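Local coordinates for 14-3-3 protein (Cryptosporidium parvum, PDB 3EFZ) that probably binds phosphoserine-containing motifs of partner proteins as a dimeric, all-helical adaptor of the 14-3-3 family, at residues 46-51 / 71-76; 77-82 / 151-156; 84-89 / 108-113; 116-121 / 157-162; 122-127 / 145-150. One frame throughout, in Å; residues are numbered along the deposited sequence. Where two conformers were deposited one is given.

Contact 1 of 5, residues 46-51 / 71-76; sequences KDVIKV and LRNRVT
Helix 32-54 and helix 63-81 pack against each other in the all-helical 14-3-3 fold, and Val48 and Ile49 of the first meet Arg72 and Asn73 of the second. The segments run nearly antiparallel, at 159°, with axes 10.0 Å apart. Val48 CG2 lies over one face of the Arg72 guanidinium, 3.8 Å from Arg72 CZ. The hydroxyl of Thr76 covers the opposite face. The Arg72 chain bends at chi2 and chi3, which folds its head back beside Asn73. There Arg72 NH2 donates to Asn73 OD1 at 2.7 Å, with the oxygen 16° out of the guanidinium plane. Val48 CB sits 3.7 Å from Asn73 OD1. At the amide nitrogen, Ile49 CD1 approaches Asn73 ND2 to 3.2 Å. That nitrogen also donates to Asp123 of the second subunit, so the contact borders the dimer interface. No hydrogen bond joins the segments; weak ones run from Arg72 and Asn73 to Asn44 and Tyr45. Aliphatic groups of one helix cover buried polar groups of the other, which bond to each other.

Contact 2 of 5, residues 77-82 / 151-156; sequences SIRNSL and LMRYKA
The side chain of Arg79 is fully extended, and this carries its head across the ring of Tyr154. Arg153 instead turns at chi3 (58°), and its guanidinium comes round to meet that of Arg79. Arg79 CD sits over the face of the Tyr154 ring in a CH-pi contact, 3.7 Å from the ring centroid. The guanidinium follows the same face, its plane only 16° from that of the ring. Arg79 NE is 3.4 Å from Tyr154 CD1, toward the rim. The phenol ring thus supports both the last methylene and the charged head. Arg79 NH2 and Arg153 NH1 are 3.5 Å apart, and the two guanidinium planes stand almost perpendicular, at 87°. Each head has a polar partner elsewhere. Arg79 forms a salt bridge with Glu157, and Arg153 NE bonds to the hydroxyl of Tyr175. Glu157 probably offsets part of the charge of Arg79, and the Tyr175 hydroxyl probably helps to place Arg153. Both arginines are predicted to interact with phosphoserine of a bound protein. Such a pair of converging arginines, brought together from two helices, is typical of the phosphopeptide-binding groove of 14-3-3 proteins.

Contact 3 of 5, residues 84-89 / 108-113; sequences SIKSQE and DIKRDF
Lys110 makes all the close contacts of helix segment 108-113 with residues 84-89. Earlier in the segment, Asp108 forms a salt bridge with Arg111 of its own helix. Lys110 then reaches across, extended beyond CG, and meets a different residue at each stage. Its CG and CD pass Ile85 CG2 at 4.0 Å, the two chains running alongside and pointing opposite ways. Lys110 CE next lies 4.1 Å from Lys86 CG, where the chains cross at about a right angle. At the tip, Lys110 NZ forms a salt bridge with Glu89 OE1 at 3.4 Å. Two waters also accept from Lys110 NZ, each at 2.9 Å. One donates to Ile85 O at 2.7 Å, and the other donates weakly to Glu89 OE1. Further on, Phe113 meets Phe113 of the second subunit. The lysine therefore uses its methylenes against apolar surface and its ammonium in a partly hydrated ion pair. Water probably shares in stabilising its charge, and one water links it to the backbone of helix 83-87.

Contact 4 of 5, residues 116-121 / 157-162; sequences SILLES and EILKDE
Leu118 and Ile158 lie side by side with their tips directed oppositely, so their branches interleave rather than meet end on. Leu118 CD1 lies 3.9 Å from Ile158 CG2, while Leu118 CD2 lies 3.9 Å from Ile158 CD1. Ile158 also reaches the preceding residue of helix 100-131, Ile117. Its CD1 comes to 3.6 Å from both CB and CG2 of Ile117, and these two side chains cross at a slant. Ile158 CG1 is anti to the carbonyl carbon (chi1 -60°) and chi2 is near 180°, so CD1 is carried outward to Ile117 while CG2 stays with Leu118. Leu159 adds a second branched chain beside Ile158, at the same end of Leu118. Its CG is 4.0 Å from Leu118 CD2, and its CD2 touches both methyls of Leu118. No hydrogen bond crosses the contact, which is apolar throughout. Near the end of helix 138-158 the chain turns toward helix 161-185, and the contact sets this turn against helix 100-131. Ile117 faces inward and also touches Val75 and Ile78 of helix 63-81, and Tyr154 of helix 138-158. Leu118 packs on Lys155 as well. The patch thus lies where these three helices come together.

Contact 5 of 5, residues 122-127 / 145-150; sequences EDVIRI and IKLKGD
Ile125 overlaps the aliphatic part of Lys148, the two chains crossing at a slant. Ile125 CG1 lies 4.0 Å from Lys148 CG, and Ile125 CG2 lies 4.0 Å from Lys148 CD. The lysine chain bends at chi3 (-70°), which turns its end away from the isoleucine. Its NZ then forms a salt bridge with Asp129, further along helix 100-131. Lys148 thus lays its methylenes on one residue of that helix and pairs its charge with another. The second point of contact is Val124 with Leu147. Val124 CG1 and Leu147 CD2 meet at 3.9 Å, and the side chains cross at about a right angle. Leu147 CG is anti to the backbone N (chi1 -162°), and the end of the side chain comes closer to Val124 than its CB does. The backbones are close here, with the CA atoms of Ile125 and Lys148 6.1 Å apart. All four touching residues are buried. Leu71 packs against Val124, and Arg72 against Leu147, so helix 63-81 covers this pair. Phe174 of helix 161-185 lies against Lys148. Arg126 pairs with Asp123 and Lys146 with Asp150 within their own helices, while Glu122 reaches Lys155 of helix 138-158. The contact packs helix 100-131 against helix 138-158, two consecutive helices of the all-helical 14-3-3 fold.

In the fold
From the N terminus, contact 1 comes first and closes a short loop between helix 32-54 and helix 63-81. Contact 2 then closes a long loop from the end of helix 63-81 to helix 138-158. Within that loop lie contact 3, which ties helix 83-87 and the residues after it to helix 100-131, and contact 5, which joins helices 100-131 and 138-158. Contact 4 crosses contact 2 and encloses contact 5. Contacts 2 and 4 touch where Lys155 packs on Ser121, and contacts 1 and 4 are linked by the salt bridge of Arg74 with Glu120. Contacts 1, 2, 3 and 5 all reach the second subunit.

Contact 1 of 5, residues 46-51 / 71-76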
# COMPACT_ATOMS: atom_id res chain seq x y z
N LYS B 46 -1.38 -9.36 -4.42
CA LYS B 46 -2.46 -10.07 -5.08
C LYS B 46 -2.72 -11.41 -4.41
O LYS B 46 -3.86 -11.70 -4.06
CB LYS B 46 -2.19 -10.26 -6.57
CG LYS B 46 -3.38 -10.91 -7.28
CD LYS B 46 -3.07 -11.20 -8.74
CE LYS B 46 -4.27 -11.81 -9.43
NZ LYS B 46 -4.02 -11.87 -10.88
N ASP B 47 -1.67 -12.21 -4.23
CA ASP B 47 -1.83 -13.53 -3.67
C ASP B 47 -2.40 -13.56 -2.24
O ASP B 47 -3.17 -14.47 -1.91
CB ASP B 47 -0.52 -14.33 -3.74
CG ASP B 47 -0.77 -15.83 -3.59
OD1 ASP B 47 -1.51 -16.41 -4.43
OD2 ASP B 47 -0.25 -16.44 -2.63
N VAL B 48 -1.98 -12.61 -1.40
CA VAL B 48 -2.55 -12.46 -0.07
C VAL B 48 -4.08 -12.30 -0.16
O VAL B 48 -4.83 -13.05 0.47
CB VAL B 48 -1.91 -11.29 0.74
CG1 VAL B 48 -2.77 -10.93 1.96
CG2 VAL B 48 -0.53 -11.68 1.19
N ILE B 49 -4.52 -11.34 -0.96
CA ILE B 49 -5.96 -11.07 -1.08
C ILE B 49 -6.73 -12.23 -1.71
O ILE B 49 -7.78 -12.59 -1.21
CB ILE B 49 -6.24 -9.73 -1.76
CG1 ILE B 49 -5.93 -8.61 -0.75
CG2 ILE B 49 -7.71 -9.62 -2.17
CD1 ILE B 49 -5.59 -7.38 -1.37
N LYS B 50 -6.19 -12.84 -2.76
CA LYS B 50 -6.80 -14.01 -3.39
C LYS B 50 -7.04 -15.13 -2.37
O LYS B 50 -8.17 -15.60 -2.22
CB LYS B 50 -5.93 -14.55 -4.53
CG LYS B 50 -6.18 -13.91 -5.85
CD LYS B 50 -5.38 -14.57 -6.98
CE LYS B 50 -6.18 -15.65 -7.72
NZ LYS B 50 -7.46 -15.11 -8.31
N VAL B 51 -5.99 -15.53 -1.66
CA VAL B 51 -6.07 -16.57 -0.65
C VAL B 51 -7.09 -16.24 0.45
O VAL B 51 -7.99 -17.03 0.73
CB VAL B 51 -4.66 -16.95 -0.04
CG1 VAL B 51 -4.80 -18.01 1.05
CG2 VAL B 51 -3.73 -17.47 -1.12
N LEU B 71 -5.36 -4.80 4.75
CA LEU B 71 -4.59 -4.24 5.86
C LEU B 71 -3.20 -4.85 6.02
O LEU B 71 -2.27 -4.18 6.46
CB LEU B 71 -5.36 -4.39 7.16
CG LEU B 71 -6.31 -3.28 7.60
CD1 LEU B 71 -6.75 -3.56 9.02
CD2 LEU B 71 -5.68 -1.87 7.46
N ARG B 72 -3.08 -6.14 5.69
CA ARG B 72 -1.79 -6.85 5.70
C ARG B 72 -0.88 -6.15 4.69
O ARG B 72 0.30 -5.94 4.95
CB ARG B 72 -2.02 -8.29 5.23
CG ARG B 72 -1.00 -9.34 5.63
CD ARG B 72 0.41 -9.31 5.03
NE ARG B 72 0.50 -8.78 3.67
CZ ARG B 72 1.57 -8.94 2.88
NH1 ARG B 72 2.61 -9.67 3.28
NH2 ARG B 72 1.58 -8.40 1.65
N ASN B 73 -1.46 -5.82 3.54
CA ASN B 73 -0.72 -5.26 2.41
C ASN B 73 -0.34 -3.82 2.75
O ASN B 73 0.81 -3.43 2.58
CB ASN B 73 -1.53 -5.34 1.12
CG ASN B 73 -1.66 -6.77 0.58
OD1 ASN B 73 -0.94 -7.69 0.96
ND2 ASN B 73 -2.59 -6.94 -0.36
N ARG B 74 -1.29 -3.05 3.26
CA ARG B 74 -0.98 -1.73 3.79
C ARG B 74 0.20 -1.71 4.77
O ARG B 74 1.07 -0.86 4.68
CB ARG B 74 -2.22 -1.13 4.46
CG ARG B 74 -1.95 -0.06 5.53
CD ARG B 74 -3.16 0.87 5.69
NE ARG B 74 -3.08 1.70 6.90
CZ ARG B 74 -2.63 2.95 6.96
NH1 ARG B 74 -2.63 3.58 8.13
NH2 ARG B 74 -2.21 3.59 5.85
N VAL B 75 0.16 -2.61 5.75
CA VAL B 75 1.18 -2.70 6.82
C VAL B 75 2.57 -3.04 6.26
O VAL B 75 3.59 -2.55 6.74
CB VAL B 75 0.74 -3.74 7.92
CG1 VAL B 75 1.92 -4.27 8.67
CG2 VAL B 75 -0.23 -3.12 8.88
N THR B 76 2.59 -3.90 5.25
CA THR B 76 3.80 -4.21 4.47
C THR B 76 4.29 -2.95 3.73
O THR B 76 5.49 -2.67 3.72
CB THR B 76 3.52 -5.36 3.50
OG1 THR B 76 2.98 -6.47 4.23
CG2 THR B 76 4.80 -5.85 2.82

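Contact 2 of 5, residues 77-82 / 151-156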
# COMPACT_ATOMS: atom_id res chain seq x y z
N SER B 77 3.36 -2.20 3.14
CA SER B 77 3.75 -0.95 2.50
C SER B 77 4.23 0.10 3.49
O SER B 77 5.15 0.82 3.18
CB SER B 77 2.66 -0.39 1.58
OG SER B 77 2.39 -1.29 0.50
N ILE B 78 3.61 0.20 4.67
CA ILE B 78 4.06 1.15 5.70
C ILE B 78 5.49 0.77 6.12
O ILE B 78 6.38 1.61 6.16
CB ILE B 78 3.10 1.23 6.91
CG1 ILE B 78 1.72 1.74 6.47
CG2 ILE B 78 3.65 2.14 7.98
CD1 ILE B 78 0.62 1.46 7.49
N ARG B 79 5.71 -0.52 6.35
CA ARG B 79 7.05 -1.02 6.68
C ARG B 79 8.07 -0.74 5.57
O ARG B 79 9.20 -0.38 5.87
CB ARG B 79 6.98 -2.49 7.04
CG ARG B 79 8.30 -3.15 7.42
CD ARG B 79 8.00 -4.58 7.72
NE ARG B 79 9.19 -5.38 7.98
CZ ARG B 79 9.78 -6.16 7.09
NH1 ARG B 79 9.30 -6.26 5.86
NH2 ARG B 79 10.85 -6.86 7.46
N ASN B 80 7.67 -0.90 4.31
CA ASN B 80 8.57 -0.72 3.18
C ASN B 80 9.06 0.72 3.07
O ASN B 80 10.25 0.96 2.82
CB ASN B 80 7.89 -1.14 1.86
CG ASN B 80 8.80 -0.97 0.65
OD1 ASN B 80 9.66 -1.80 0.41
ND2 ASN B 80 8.60 0.09 -0.12
N SER B 81 8.17 1.68 3.32
CA SER B 81 8.48 3.11 3.22
C SER B 81 9.52 3.57 4.25
O SER B 81 10.16 4.63 4.09
CB SER B 81 7.20 3.95 3.32
OG SER B 81 6.75 4.04 4.66
N LEU B 82 9.67 2.77 5.31
CA LEU B 82 10.55 3.12 6.40
C LEU B 82 11.92 2.46 6.35
O LEU B 82 12.73 2.67 7.24
CB LEU B 82 9.92 2.73 7.73
CG LEU B 82 8.63 3.39 8.20
CD1 LEU B 82 8.22 2.69 9.49
CD2 LEU B 82 8.80 4.91 8.37
N LEU B 151 3.42 -10.78 10.78
CA LEU B 151 2.96 -9.61 11.55
C LEU B 151 3.57 -9.50 12.95
O LEU B 151 3.86 -8.40 13.40
CB LEU B 151 1.43 -9.57 11.65
CG LEU B 151 0.60 -9.37 10.37
CD1 LEU B 151 -0.85 -9.46 10.74
CD2 LEU B 151 0.90 -8.06 9.64
N MET B 152 3.76 -10.62 13.63
CA MET B 152 4.53 -10.62 14.87
C MET B 152 6.00 -10.18 14.69
O MET B 152 6.56 -9.45 15.52
CB MET B 152 4.46 -12.00 15.54
CG MET B 152 3.16 -12.25 16.26
SD MET B 152 2.81 -11.00 17.51
CE MET B 152 1.07 -10.80 17.20
N ARG B 153 6.61 -10.64 13.59
CA ARG B 153 7.98 -10.26 13.20
C ARG B 153 8.07 -8.75 12.97
O ARG B 153 9.06 -8.11 13.36
CB ARG B 153 8.45 -11.04 11.95
CG ARG B 153 9.80 -10.61 11.33
CD ARG B 153 10.38 -11.69 10.38
NE ARG B 153 9.46 -12.03 9.28
CZ ARG B 153 9.39 -11.35 8.13
NH1 ARG B 153 10.20 -10.32 7.91
NH2 ARG B 153 8.51 -11.71 7.20
N TYR B 154 7.02 -8.19 12.36
CA TYR B 154 6.96 -6.74 12.15
C TYR B 154 6.90 -5.97 13.46
O TYR B 154 7.52 -4.92 13.58
CB TYR B 154 5.77 -6.34 11.29
CG TYR B 154 5.75 -6.87 9.86
CD1 TYR B 154 6.87 -7.49 9.27
CD2 TYR B 154 4.61 -6.70 9.08
CE1 TYR B 154 6.81 -7.95 7.95
CE2 TYR B 154 4.54 -7.14 7.77
CZ TYR B 154 5.63 -7.76 7.21
OH TYR B 154 5.49 -8.16 5.90
N LYS B 155 6.12 -6.47 14.43
CA LYS B 155 5.95 -5.78 15.73
C LYS B 155 7.28 -5.81 16.46
O LYS B 155 7.68 -4.83 17.07
CB LYS B 155 4.87 -6.45 16.61
CG LYS B 155 3.43 -6.45 16.08
CD LYS B 155 2.46 -6.88 17.18
CE LYS B 155 1.05 -7.03 16.66
NZ LYS B 155 0.03 -7.29 17.74
N ALA B 156 7.95 -6.97 16.36
CA ALA B 156 9.26 -7.23 16.94
C ALA B 156 10.36 -6.28 16.43
O ALA B 156 11.32 -6.03 17.14
CB ALA B 156 9.66 -8.69 16.66

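Contact 3 of 5, residues 84-89 / 108-113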
# COMPACT_ATOMS: atom_id res chain seq x y z
N SER B 84 14.84 2.70 4.61
CA SER B 84 16.02 3.59 4.68
C SER B 84 16.05 4.43 5.95
O SER B 84 17.13 4.75 6.44
CB SER B 84 16.13 4.51 3.48
OG SER B 84 16.15 3.78 2.27
N ILE B 85 14.88 4.81 6.45
CA ILE B 85 14.81 5.54 7.72
C ILE B 85 15.45 4.66 8.82
O ILE B 85 16.24 5.14 9.64
CB ILE B 85 13.36 5.99 8.07
CG1 ILE B 85 12.93 7.15 7.15
CG2 ILE B 85 13.25 6.42 9.52
CD1 ILE B 85 11.48 7.53 7.25
N LYS B 86 15.13 3.37 8.78
CA LYS B 86 15.65 2.38 9.74
C LYS B 86 17.12 2.01 9.55
O LYS B 86 17.91 2.07 10.50
CB LYS B 86 14.77 1.12 9.71
CG LYS B 86 13.37 1.34 10.28
CD LYS B 86 12.39 0.27 9.81
CE LYS B 86 12.75 -1.13 10.30
NZ LYS B 86 11.72 -2.08 9.76
N SER B 87 17.50 1.63 8.33
CA SER B 87 18.86 1.17 8.06
C SER B 87 19.90 2.28 8.08
O SER B 87 21.11 2.00 8.15
CB SER B 87 18.93 0.41 6.72
OG SER B 87 18.60 1.27 5.65
N GLN B 88 19.44 3.53 8.04
CA GLN B 88 20.32 4.70 8.06
C GLN B 88 20.09 5.54 9.30
O GLN B 88 20.45 6.71 9.34
CB GLN B 88 20.13 5.55 6.80
CG GLN B 88 20.53 4.87 5.51
CD GLN B 88 22.04 4.63 5.41
OE1 GLN B 88 22.87 5.44 5.88
NE2 GLN B 88 22.41 3.52 4.78
N GLU B 89 19.50 4.93 10.32
CA GLU B 89 19.15 5.63 11.56
C GLU B 89 20.30 6.38 12.22
O GLU B 89 20.09 7.51 12.69
CB GLU B 89 18.54 4.67 12.57
CG GLU B 89 18.21 5.35 13.90
CD GLU B 89 17.65 4.40 14.90
OE1 GLU B 89 17.09 3.36 14.50
OE2 GLU B 89 17.78 4.68 16.10
N ASP B 108 9.08 11.92 13.46
CA ASP B 108 7.63 11.97 13.71
C ASP B 108 6.84 11.01 12.80
O ASP B 108 5.93 10.32 13.26
CB ASP B 108 7.09 13.39 13.55
CG ASP B 108 7.51 14.32 14.66
OD1 ASP B 108 8.27 13.90 15.58
OD2 ASP B 108 7.07 15.48 14.61
N ILE B 109 7.21 10.99 11.52
CA ILE B 109 6.63 10.06 10.53
C ILE B 109 6.91 8.60 10.89
O ILE B 109 6.03 7.74 10.76
CB ILE B 109 7.13 10.38 9.08
CG1 ILE B 109 6.54 11.70 8.61
CG2 ILE B 109 6.83 9.22 8.10
CD1 ILE B 109 7.29 12.36 7.49
N LYS B 110 8.14 8.32 11.34
CA LYS B 110 8.56 6.98 11.74
C LYS B 110 7.73 6.45 12.92
O LYS B 110 7.27 5.31 12.90
CB LYS B 110 10.05 6.96 12.11
CG LYS B 110 10.59 5.55 12.41
CD LYS B 110 11.90 5.54 13.18
CE LYS B 110 12.45 4.12 13.19
NZ LYS B 110 13.78 4.01 13.84
N ARG B 111 7.57 7.28 13.95
CA ARG B 111 6.78 7.01 15.15
C ARG B 111 5.31 6.73 14.80
O ARG B 111 4.74 5.73 15.24
CB ARG B 111 6.87 8.23 16.07
CG ARG B 111 6.49 8.03 17.50
CD ARG B 111 6.82 9.30 18.27
NE ARG B 111 8.25 9.40 18.58
CZ ARG B 111 9.12 10.26 18.04
NH1 ARG B 111 8.73 11.18 17.16
NH2 ARG B 111 10.40 10.20 18.42
N ASP B 112 4.73 7.62 14.00
CA ASP B 112 3.37 7.47 13.50
C ASP B 112 3.18 6.21 12.66
O ASP B 112 2.20 5.52 12.79
CB ASP B 112 3.00 8.67 12.63
CG ASP B 112 2.80 9.94 13.43
OD1 ASP B 112 2.82 9.90 14.68
OD2 ASP B 112 2.61 10.99 12.77
N PHE B 113 4.14 5.93 11.78
CA PHE B 113 4.03 4.82 10.83
C PHE B 113 4.17 3.51 11.58
O PHE B 113 3.48 2.54 11.30
CB PHE B 113 5.08 4.97 9.72
CG PHE B 113 4.62 5.77 8.52
CD1 PHE B 113 3.90 6.96 8.67
CD2 PHE B 113 4.92 5.33 7.23
CE1 PHE B 113 3.46 7.68 7.56
CE2 PHE B 113 4.52 6.05 6.10
CZ PHE B 113 3.79 7.23 6.26
O HOH W 1 15.53 5.56 12.16
O HOH W 2 14.52 1.23 13.95

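Contact 4 of 5, residues 116-121 / 157-162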
# COMPACT_ATOMS: atom_id res chain seq x y z
N SER B 116 1.02 2.77 13.57
CA SER B 116 0.12 2.17 12.58
C SER B 116 0.38 0.69 12.29
O SER B 116 -0.55 -0.11 12.28
CB SER B 116 0.14 2.98 11.28
OG SER B 116 -0.65 4.15 11.45
N ILE B 117 1.64 0.31 12.05
CA ILE B 117 1.97 -1.10 11.88
C ILE B 117 1.53 -1.88 13.13
O ILE B 117 0.91 -2.92 12.99
CB ILE B 117 3.47 -1.34 11.65
CG1 ILE B 117 3.93 -0.73 10.32
CG2 ILE B 117 3.83 -2.86 11.79
CD1 ILE B 117 5.47 -0.53 10.28
N LEU B 118 1.85 -1.37 14.34
CA LEU B 118 1.46 -2.04 15.60
C LEU B 118 -0.04 -2.24 15.76
O LEU B 118 -0.49 -3.33 16.07
CB LEU B 118 1.97 -1.30 16.82
CG LEU B 118 3.49 -1.17 16.99
CD1 LEU B 118 3.77 -0.28 18.17
CD2 LEU B 118 4.17 -2.55 17.15
N LEU B 119 -0.80 -1.16 15.57
CA LEU B 119 -2.23 -1.16 15.78
C LEU B 119 -2.96 -1.97 14.73
O LEU B 119 -3.84 -2.77 15.06
CB LEU B 119 -2.78 0.27 15.83
CG LEU B 119 -2.44 1.07 17.09
CD1 LEU B 119 -2.76 2.55 16.92
CD2 LEU B 119 -3.17 0.50 18.31
N GLU B 120 -2.58 -1.80 13.46
CA GLU B 120 -3.28 -2.44 12.36
C GLU B 120 -2.89 -3.90 12.17
O GLU B 120 -3.69 -4.70 11.69
CB GLU B 120 -3.12 -1.64 11.06
CG GLU B 120 -3.90 -0.32 11.09
CD GLU B 120 -3.38 0.71 10.09
OE1 GLU B 120 -2.68 0.32 9.13
OE2 GLU B 120 -3.69 1.91 10.27
N SER B 121 -1.68 -4.25 12.55
CA SER B 121 -1.33 -5.66 12.55
C SER B 121 -2.13 -6.44 13.63
O SER B 121 -2.54 -7.57 13.40
CB SER B 121 0.19 -5.87 12.60
OG SER B 121 0.73 -5.43 13.83
N GLU B 157 10.23 -5.80 15.19
CA GLU B 157 11.16 -4.82 14.61
C GLU B 157 10.95 -3.42 15.19
O GLU B 157 11.84 -2.55 15.11
CB GLU B 157 10.99 -4.75 13.08
CG GLU B 157 11.22 -6.04 12.33
CD GLU B 157 10.92 -5.92 10.83
OE1 GLU B 157 10.11 -5.05 10.45
OE2 GLU B 157 11.49 -6.68 10.03
N ILE B 158 9.75 -3.21 15.74
CA ILE B 158 9.35 -1.92 16.29
C ILE B 158 9.54 -1.87 17.81
O ILE B 158 10.07 -0.90 18.34
CB ILE B 158 7.86 -1.61 15.96
CG1 ILE B 158 7.65 -1.56 14.44
CG2 ILE B 158 7.40 -0.32 16.66
CD1 ILE B 158 6.23 -1.31 14.02
N LEU B 159 9.09 -2.92 18.49
CA LEU B 159 9.07 -2.99 19.95
C LEU B 159 10.46 -3.20 20.57
O LEU B 159 11.42 -3.54 19.88
CB LEU B 159 8.05 -4.03 20.43
CG LEU B 159 6.56 -3.74 20.07
CD1 LEU B 159 5.67 -4.93 20.40
CD2 LEU B 159 5.98 -2.46 20.69
N LYS B 160 10.56 -2.95 21.88
CA LYS B 160 11.85 -3.00 22.56
C LYS B 160 11.85 -4.03 23.70
O LYS B 160 10.79 -4.39 24.23
CB LYS B 160 12.21 -1.61 23.13
CG LYS B 160 12.29 -0.48 22.10
CD LYS B 160 13.57 -0.57 21.27
CE LYS B 160 13.53 0.33 20.05
NZ LYS B 160 14.43 -0.19 18.98
N ASP B 161 13.05 -4.48 24.08
CA ASP B 161 13.28 -5.30 25.27
C ASP B 161 12.44 -6.56 25.32
O ASP B 161 12.56 -7.44 24.46
CB ASP B 161 13.09 -4.47 26.56
CG ASP B 161 13.86 -3.16 26.51
OD1 ASP B 161 15.09 -3.21 26.37
OD2 ASP B 161 13.22 -2.09 26.61
N GLU B 162 11.59 -6.66 26.34
CA GLU B 162 10.82 -7.86 26.58
C GLU B 162 9.63 -7.95 25.62
O GLU B 162 9.37 -9.02 25.04
CB GLU B 162 10.41 -7.95 28.05
CG GLU B 162 10.44 -9.36 28.63
CD GLU B 162 11.75 -10.13 28.34
OE1 GLU B 162 12.85 -9.63 28.71
OE2 GLU B 162 11.67 -11.25 27.76

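Contact 5 of 5, residues 122-127 / 145-150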
# COMPACT_ATOMS: atom_id res chain seq x y z
N GLU B 122 -2.39 -5.83 14.78
CA GLU B 122 -3.25 -6.47 15.76
C GLU B 122 -4.68 -6.62 15.19
O GLU B 122 -5.32 -7.66 15.40
CB GLU B 122 -3.20 -5.73 17.10
CG GLU B 122 -3.88 -6.41 18.28
CD GLU B 122 -3.49 -7.86 18.50
OE1 GLU B 122 -4.37 -8.63 18.92
OE2 GLU B 122 -2.32 -8.23 18.26
N ASP B 123 -5.16 -5.62 14.43
CA ASP B 123 -6.45 -5.68 13.74
C ASP B 123 -6.53 -6.91 12.82
O ASP B 123 -7.47 -7.70 12.91
CB ASP B 123 -6.69 -4.42 12.89
CG ASP B 123 -7.11 -3.19 13.72
OD1 ASP B 123 -7.58 -3.34 14.88
OD2 ASP B 123 -6.99 -2.05 13.16
N VAL B 124 -5.54 -7.08 11.94
CA VAL B 124 -5.50 -8.22 11.01
C VAL B 124 -5.53 -9.57 11.76
O VAL B 124 -6.32 -10.45 11.42
CB VAL B 124 -4.24 -8.19 10.12
CG1 VAL B 124 -4.15 -9.44 9.25
CG2 VAL B 124 -4.21 -6.93 9.25
N ILE B 125 -4.66 -9.72 12.76
CA ILE B 125 -4.59 -10.91 13.62
C ILE B 125 -5.93 -11.30 14.24
O ILE B 125 -6.33 -12.46 14.17
CB ILE B 125 -3.48 -10.77 14.70
CG1 ILE B 125 -2.10 -10.91 14.02
CG2 ILE B 125 -3.63 -11.84 15.82
CD1 ILE B 125 -0.93 -10.33 14.79
N ARG B 126 -6.62 -10.32 14.84
CA ARG B 126 -7.96 -10.55 15.36
C ARG B 126 -8.93 -11.05 14.29
O ARG B 126 -9.71 -11.95 14.55
CB ARG B 126 -8.50 -9.30 16.06
CG ARG B 126 -7.61 -8.80 17.24
CD ARG B 126 -8.41 -7.84 18.16
NE ARG B 126 -7.57 -6.94 18.96
CZ ARG B 126 -7.15 -5.73 18.56
NH1 ARG B 126 -6.40 -4.98 19.36
NH2 ARG B 126 -7.47 -5.26 17.35
N ILE B 127 -8.88 -10.46 13.09
CA ILE B 127 -9.73 -10.90 11.97
C ILE B 127 -9.38 -12.33 11.56
O ILE B 127 -10.29 -13.17 11.40
CB ILE B 127 -9.67 -9.95 10.73
CG1 ILE B 127 -10.25 -8.58 11.08
CG2 ILE B 127 -10.44 -10.56 9.53
CD1 ILE B 127 -9.85 -7.52 10.10
N ILE B 145 -1.65 -18.50 9.46
CA ILE B 145 -0.79 -18.61 10.64
C ILE B 145 0.64 -18.10 10.32
O ILE B 145 1.27 -17.43 11.15
CB ILE B 145 -0.83 -20.06 11.20
CG1 ILE B 145 -2.24 -20.36 11.72
CG2 ILE B 145 0.25 -20.30 12.29
CD1 ILE B 145 -2.54 -21.86 11.91
N LYS B 146 1.15 -18.41 9.13
CA LYS B 146 2.41 -17.82 8.67
C LYS B 146 2.31 -16.28 8.66
O LYS B 146 3.23 -15.58 9.10
CB LYS B 146 2.80 -18.32 7.27
CG LYS B 146 3.78 -17.37 6.61
CD LYS B 146 4.03 -17.63 5.16
CE LYS B 146 4.91 -16.52 4.60
NZ LYS B 146 4.14 -15.31 4.24
N LEU B 147 1.18 -15.78 8.15
CA LEU B 147 0.86 -14.37 8.08
C LEU B 147 0.89 -13.70 9.46
O LEU B 147 1.44 -12.60 9.61
CB LEU B 147 -0.52 -14.23 7.45
CG LEU B 147 -0.96 -12.90 6.86
CD1 LEU B 147 -1.93 -13.12 5.69
CD2 LEU B 147 -1.57 -12.03 7.97
N LYS B 148 0.30 -14.35 10.46
CA LYS B 148 0.42 -13.89 11.85
C LYS B 148 1.87 -13.90 12.32
O LYS B 148 2.28 -13.02 13.08
CB LYS B 148 -0.44 -14.73 12.79
CG LYS B 148 -1.95 -14.63 12.56
CD LYS B 148 -2.72 -15.11 13.77
CE LYS B 148 -2.62 -16.65 13.96
NZ LYS B 148 -3.23 -17.09 15.25
N GLY B 149 2.64 -14.90 11.88
CA GLY B 149 4.07 -14.97 12.11
C GLY B 149 4.81 -13.77 11.57
O GLY B 149 5.59 -13.15 12.30
N ASP B 150 4.54 -13.43 10.30
CA ASP B 150 5.04 -12.21 9.66
C ASP B 150 4.69 -10.93 10.42
O ASP B 150 5.56 -10.09 10.65
CB ASP B 150 4.54 -12.06 8.20
CG ASP B 150 5.00 -13.20 7.30
OD1 ASP B 150 6.01 -13.87 7.56
OD2 ASP B 150 4.33 -13.40 6.29